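Nonribosomal peptide synthase (Streptomyces sp. MJ635-86F5, PDB 5JJP) activates an aliphatic beta-amino acid by adenylation, probably using ATP in the manner of the adenylation enzymes of nonribosomal peptide synthesis. Local coordinates at residues V277-R282 with S304-P309; R323-L328 with T340-P345. All blocks are in the same frame, centred on the assembly; numbering follows the deposited sequence.

Both contacts are built on one mixed six-stranded sheet of the alpha-beta-alpha-beta-alpha sandwich, contact 1 at the ends of two of its strands and contact 2 at its edge, their centres about 13 Å apart. Contact 1 comes first along the chain and closes before contact 2 opens. It ties together the loops that leave the neighbouring parallel strands 273-276 and 300-304; contact 2 is the hairpin of strands 324-329 and 338-341. Strand 324-329 runs beside 300-304, so the two sites meet directly, Ser304 CB lying 3.5 Å from Leu328 O. Leu313 receives Phe308 from contact 1 and Ile325 and Val342 from contact 2, so the paired loops and the sheet edge both send side chains to helix 310-319.

Contact 1. Residues V277-R282 with S304-P309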
loop_
_atom_site.group_PDB
_atom_site.type_symbol
_atom_site.label_atom_id
_atom_site.label_comp_id
_atom_site.label_asym_id
_atom_site.label_seq_id
_atom_site.Cartn_x
_atom_site.Cartn_y
_atom_site.Cartn_z
ATOM N N VAL A 277 1.999 11.934 2.997
ATOM C CA VAL A 277 3.065 12.259 3.983
ATOM C C VAL A 277 2.737 13.594 4.659
ATOM O O VAL A 277 2.033 14.395 4.098
ATOM C CB VAL A 277 4.480 12.308 3.347
ATOM C CG1 VAL A 277 4.884 10.918 2.834
ATOM C CG2 VAL A 277 4.579 13.317 2.202
ATOM N N PRO A 278 3.225 13.814 5.874
ATOM C CA PRO A 278 2.996 15.053 6.595
ATOM C C PRO A 278 3.336 16.311 5.809
ATOM O O PRO A 278 2.591 17.250 5.847
ATOM C CB PRO A 278 3.962 14.932 7.781
ATOM C CG PRO A 278 4.025 13.476 8.055
ATOM C CD PRO A 278 3.983 12.838 6.692
ATOM N N SER A 279 4.486 16.320 5.133
ATOM C CA SER A 279 5.001 17.498 4.401
ATOM C C SER A 279 4.111 17.934 3.269
ATOM O O SER A 279 4.222 19.043 2.795
ATOM C CB SER A 279 6.393 17.210 3.831
ATOM O OG SER A 279 6.372 16.147 2.872
ATOM N N LEU A 280 3.242 17.053 2.798
ATOM C CA LEU A 280 2.189 17.438 1.868
ATOM C C LEU A 280 1.520 18.750 2.277
ATOM O O LEU A 280 1.150 19.557 1.427
ATOM C CB LEU A 280 1.139 16.330 1.817
ATOM C CG LEU A 280 -0.178 16.669 1.168
ATOM C CD1 LEU A 280 0.059 16.958 -0.303
ATOM C CD2 LEU A 280 -1.149 15.505 1.325
ATOM N N TRP A 281 1.294 18.914 3.575
ATOM C CA TRP A 281 0.465 20.010 4.074
ATOM C C TRP A 281 1.221 21.333 4.280
ATOM O O TRP A 281 0.597 22.374 4.302
ATOM C CB TRP A 281 -0.208 19.581 5.387
ATOM C CG TRP A 281 -1.188 18.445 5.172
ATOM C CD1 TRP A 281 -0.953 17.121 5.363
ATOM C CD2 TRP A 281 -2.513 18.547 4.686
ATOM N NE1 TRP A 281 -2.061 16.396 5.047
ATOM C CE2 TRP A 281 -3.036 17.255 4.632
ATOM C CE3 TRP A 281 -3.314 19.608 4.300
ATOM C CZ2 TRP A 281 -4.310 16.994 4.188
ATOM C CZ3 TRP A 281 -4.625 19.333 3.876
ATOM C CH2 TRP A 281 -5.088 18.051 3.807
ATOM N N ARG A 282 2.548 21.275 4.417
ATOM C CA ARG A 282 3.350 22.470 4.716
ATOM C C ARG A 282 3.167 23.596 3.702
ATOM O O ARG A 282 2.876 24.722 4.089
ATOM C CB ARG A 282 4.836 22.138 4.886
ATOM C CG ARG A 282 5.259 21.879 6.342
ATOM C CD ARG A 282 6.673 22.408 6.656
ATOM N NE ARG A 282 7.722 21.617 5.993
ATOM C CZ ARG A 282 8.116 20.378 6.327
ATOM N NH1 ARG A 282 7.582 19.713 7.355
ATOM N NH2 ARG A 282 9.073 19.793 5.611
ATOM N N SER A 304 1.653 9.100 6.921
ATOM C CA SER A 304 2.734 8.192 7.252
ATOM C C SER A 304 3.986 8.502 6.533
ATOM O O SER A 304 3.992 9.239 5.558
ATOM C CB SER A 304 2.355 6.807 6.780
ATOM O OG SER A 304 2.325 6.808 5.372
ATOM N N GLY A 305 5.042 7.826 6.973
ATOM C CA GLY A 305 6.258 7.663 6.173
ATOM C C GLY A 305 7.273 8.751 6.426
ATOM O O GLY A 305 8.258 8.891 5.673
ATOM N N GLU A 306 7.055 9.511 7.503
ATOM C CA GLU A 306 7.845 10.703 7.726
ATOM C C GLU A 306 7.444 11.294 9.070
ATOM O O GLU A 306 6.291 11.191 9.480
ATOM C CB GLU A 306 7.656 11.617 6.502
ATOM C CG GLU A 306 7.835 13.108 6.654
ATOM C CD GLU A 306 7.337 13.849 5.414
ATOM O OE1 GLU A 306 7.625 13.423 4.266
ATOM O OE2 GLU A 306 6.636 14.868 5.580
ATOM N N ASP A 307 8.426 11.806 9.804
ATOM C CA ASP A 307 8.177 12.475 11.075
ATOM C C ASP A 307 7.426 13.771 10.794
ATOM O O ASP A 307 7.743 14.461 9.852
ATOM C CB ASP A 307 9.494 12.753 11.827
ATOM C CG ASP A 307 9.952 11.557 12.697
ATOM O OD1 ASP A 307 11.068 11.036 12.454
ATOM O OD2 ASP A 307 9.208 11.135 13.622
ATOM N N PHE A 308 6.395 14.050 11.587
ATOM C CA PHE A 308 5.573 15.262 11.481
ATOM C C PHE A 308 6.040 16.242 12.579
ATOM O O PHE A 308 5.787 15.981 13.763
ATOM C CB PHE A 308 4.083 14.906 11.726
ATOM C CG PHE A 308 3.090 15.783 10.994
ATOM C CD1 PHE A 308 1.946 15.234 10.397
ATOM C CD2 PHE A 308 3.273 17.155 10.896
ATOM C CE1 PHE A 308 1.043 16.040 9.711
ATOM C CE2 PHE A 308 2.362 17.956 10.216
ATOM C CZ PHE A 308 1.243 17.403 9.623
ATOM N N PRO A 309 6.715 17.364 12.222
ATOM C CA PRO A 309 6.966 18.386 13.268
ATOM C C PRO A 309 5.657 18.803 13.988
ATOM O O PRO A 309 4.656 19.134 13.329
ATOM C CB PRO A 309 7.564 19.570 12.479
ATOM C CG PRO A 309 8.020 18.995 11.179
ATOM C CD PRO A 309 7.121 17.833 10.883
#
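The carboxylate of Glu306 grips the first turn after strand 273-276. Its OE2 accepts the backbone N-H of Ser279 through the syn lone pair, at a short 2.6 Å from Ser279 N but bent, with 141° at the hydrogen. Ser279 OG is held in the crowded position between its own N and C (chi1 63°); from there it gives a weak bond to Glu306 OE1 at 3.3 Å. The Glu306 chain gets there by running extended from a CG anti to the backbone N, sliding past the ring of Pro278 in the opposite direction. Pro278 in turn lays its CB over one face of Phe308, 3.5 Å from the ring centroid and 21° off the normal, a CH-pi contact. Closer to the strand ends, Val277 CG1 sits 3.3 Å from Ser304 O, and Val277 CA directs a C-H at the same oxygen. At the far end the Arg282 side chain crosses that of Pro309 at about a right angle, Arg282 NH1 lying 3.9 Å from Pro309 CG. Arg282 NH1 also stands 5.2 Å from Glu306 OE2, a positive charge near enough that it would probably favour the ionised carboxylate. An alanine in place of Glu306 would probably loosen the 278-280 turn against this loop, since both bonds to Ser279 and the cover along Pro278 go with the side chain. Further out, Phe303 meets the Phe308 ring edge-to-face, Leu313 of helix 310-319 touches the same side chain, and Trp281 packs on strand 300-304. The two loops leave the C-terminal ends of adjacent parallel strands of the alpha/beta sheet, and Ser304-Gly305-Glu306 matches in position the Gly-Gly-Glu-like loop that lines the adenine pocket in related adenylation domains; a similar place here is probable, though no ligand is present to confirm it.

Contact 2. Residues R323-L328 with T340-P345; sequences RRIFNL and TDVPDP
This beta hairpin forms the edge of the six-stranded sheet, strand 338-341 lying antiparallel to 324-329 as the outermost strand within the chain. Phe326 and Asp341, a non-hydrogen-bonded pair, lie side by side and point the same way on one face. The carboxylate is turned 42° from the ring plane, and OD1 comes up to the ring edge, Asp341 OD1 lying 3.2 Å from Phe326 CE1. Arg324 reaches the same oxygen by bending at chi2 and chi3, crossing Asp341 obliquely: Arg324 NH2 makes a salt bridge to Asp341 OD1 at 2.9 Å, in the guanidinium plane but from above the carboxylate plane, the two planes being 68° apart. Asn327 and Thr340, a hydrogen-bonded pair, put their side chains on the other face, while between the strands Asn327 N gives a nearly straight bond to Thr340 O (2.8 Å, 177°) and Thr340 N returns one to Asn327 O. Past the pair, Val342 N binds Ile325 O at 3.0 Å. Val342 CG2 then leans across Ile325 CG2 at 4.0 Å, and both side chains touch Leu313 of helix 310-319. The Arg323 guanidinium leads away from the hairpin to the carbonyls of Leu295, Leu298 and Pro321. One water fastens the charged face: it accepts from Arg324 NE and donates to Ile325 O and to Asp341 OD1, its oxygen lying 2.6 Å from Asp341 OD1.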
loop_
_atom_site.group_PDB
_atom_site.type_symbol
_atom_site.label_atom_id
_atom_site.label_comp_id
_atom_site.label_asym_id
_atom_site.label_seq_id
_atom_site.Cartn_x
_atom_site.Cartn_y
_atom_site.Cartn_z
ATOM N N ARG A 323 -11.747 17.330 12.559
ATOM C CA ARG A 323 -11.281 16.302 11.620
ATOM C C ARG A 323 -10.585 15.214 12.430
ATOM O O ARG A 323 -9.963 15.475 13.453
ATOM C CB ARG A 323 -10.300 16.881 10.592
ATOM C CG ARG A 323 -10.948 17.443 9.342
ATOM C CD ARG A 323 -11.957 18.509 9.653
ATOM N NE ARG A 323 -12.467 19.174 8.446
ATOM C CZ ARG A 323 -12.824 20.470 8.412
ATOM N NH1 ARG A 323 -12.738 21.251 9.528
ATOM N NH2 ARG A 323 -13.258 21.008 7.289
ATOM N N ARG A 324 -10.701 13.987 11.954
ATOM C CA ARG A 324 -10.017 12.872 12.559
ATOM C C ARG A 324 -8.683 12.677 11.842
ATOM O O ARG A 324 -8.627 12.530 10.608
ATOM C CB ARG A 324 -10.843 11.618 12.440
ATOM C CG ARG A 324 -12.166 11.652 13.213
ATOM C CD ARG A 324 -11.947 11.541 14.736
ATOM N NE ARG A 324 -11.232 10.358 15.137
ATOM C CZ ARG A 324 -11.782 9.193 15.486
ATOM N NH1 ARG A 324 -13.097 9.033 15.508
ATOM N NH2 ARG A 324 -10.999 8.131 15.806
ATOM N N ILE A 325 -7.606 12.736 12.605
ATOM C CA ILE A 325 -6.296 12.571 12.031
ATOM C C ILE A 325 -5.705 11.332 12.607
ATOM O O ILE A 325 -5.754 11.109 13.800
ATOM C CB ILE A 325 -5.374 13.797 12.264
ATOM C CG1 ILE A 325 -6.043 15.037 11.707
ATOM C CG2 ILE A 325 -4.020 13.623 11.551
ATOM C CD1 ILE A 325 -5.235 16.323 11.894
ATOM N N PHE A 326 -5.098 10.548 11.729
ATOM C CA PHE A 326 -4.485 9.300 12.096
ATOM C C PHE A 326 -3.003 9.251 11.735
ATOM O O PHE A 326 -2.616 9.555 10.637
ATOM C CB PHE A 326 -5.148 8.180 11.313
ATOM C CG PHE A 326 -6.614 8.140 11.446
ATOM C CD1 PHE A 326 -7.199 7.825 12.635
ATOM C CD2 PHE A 326 -7.439 8.342 10.321
ATOM C CE1 PHE A 326 -8.579 7.769 12.741
ATOM C CE2 PHE A 326 -8.824 8.250 10.429
ATOM C CZ PHE A 326 -9.380 8.007 11.660
ATOM N N ASN A 327 -2.227 8.709 12.644
ATOM C CA ASN A 327 -0.788 8.532 12.489
ATOM C C ASN A 327 -0.478 7.048 12.232
ATOM O O ASN A 327 -0.854 6.147 13.019
ATOM C CB ASN A 327 -0.103 9.028 13.771
ATOM C CG ASN A 327 1.379 8.729 13.797
ATOM O OD1 ASN A 327 2.059 8.880 12.793
ATOM N ND2 ASN A 327 1.883 8.299 14.960
ATOM N N LEU A 328 0.151 6.797 11.100
ATOM C CA LEU A 328 0.386 5.443 10.647
ATOM C C LEU A 328 1.882 5.127 10.753
ATOM O O LEU A 328 2.685 5.773 10.097
ATOM C CB LEU A 328 -0.076 5.346 9.201
ATOM C CG LEU A 328 -0.286 3.954 8.645
ATOM C CD1 LEU A 328 -1.523 3.341 9.267
ATOM C CD2 LEU A 328 -0.415 4.015 7.124
ATOM N N THR A 340 -2.782 5.188 14.995
ATOM C CA THR A 340 -2.967 5.896 16.238
ATOM C C THR A 340 -3.775 7.169 15.960
ATOM O O THR A 340 -3.497 7.881 14.998
ATOM C CB THR A 340 -1.582 6.247 16.792
ATOM O OG1 THR A 340 -0.951 5.047 17.230
ATOM C CG2 THR A 340 -1.662 7.184 17.924
ATOM N N ASP A 341 -4.782 7.427 16.779
ATOM C CA ASP A 341 -5.487 8.700 16.759
ATOM C C ASP A 341 -4.547 9.806 17.274
ATOM O O ASP A 341 -3.898 9.671 18.290
ATOM C CB ASP A 341 -6.770 8.645 17.636
ATOM C CG ASP A 341 -7.843 7.730 17.060
ATOM O OD1 ASP A 341 -8.080 7.782 15.871
ATOM O OD2 ASP A 341 -8.462 6.932 17.782
ATOM N N VAL A 342 -4.484 10.902 16.546
ATOM C CA VAL A 342 -3.875 12.138 17.026
ATOM C C VAL A 342 -4.888 12.878 17.924
ATOM O O VAL A 342 -6.003 13.147 17.511
ATOM C CB VAL A 342 -3.494 13.018 15.816
ATOM C CG1 VAL A 342 -2.992 14.382 16.247
ATOM C CG2 VAL A 342 -2.414 12.323 14.990
ATOM N N PRO A 343 -4.520 13.166 19.190
ATOM C CA PRO A 343 -5.495 13.845 20.065
ATOM C C PRO A 343 -5.766 15.259 19.576
ATOM O O PRO A 343 -4.839 15.902 19.060
ATOM C CB PRO A 343 -4.811 13.871 21.435
ATOM C CG PRO A 343 -3.498 13.206 21.274
ATOM C CD PRO A 343 -3.256 12.841 19.855
ATOM N N ASP A 344 -7.021 15.703 19.688
ATOM C CA ASP A 344 -7.424 17.077 19.353
ATOM C C ASP A 344 -8.097 17.688 20.561
ATOM O O ASP A 344 -9.152 17.248 20.975
ATOM C CB ASP A 344 -8.391 17.130 18.138
ATOM C CG ASP A 344 -8.646 18.586 17.615
ATOM O OD1 ASP A 344 -9.593 18.807 16.799
ATOM O OD2 ASP A 344 -7.887 19.518 18.005
ATOM N N PRO A 345 -7.485 18.711 21.146
ATOM C CA PRO A 345 -6.245 19.308 20.735
ATOM C C PRO A 345 -5.052 18.536 21.255
ATOM O O PRO A 345 -5.128 17.752 22.207
ATOM C CB PRO A 345 -6.327 20.703 21.354
ATOM C CG PRO A 345 -7.080 20.476 22.626
ATOM C CD PRO A 345 -8.015 19.329 22.373
HETATM O O HOH W 1 -8.927 18.698 13.760
HETATM O O HOH W 2 -8.482 10.254 15.244
HETATM O O HOH W 3 0.681 4.617 14.792
#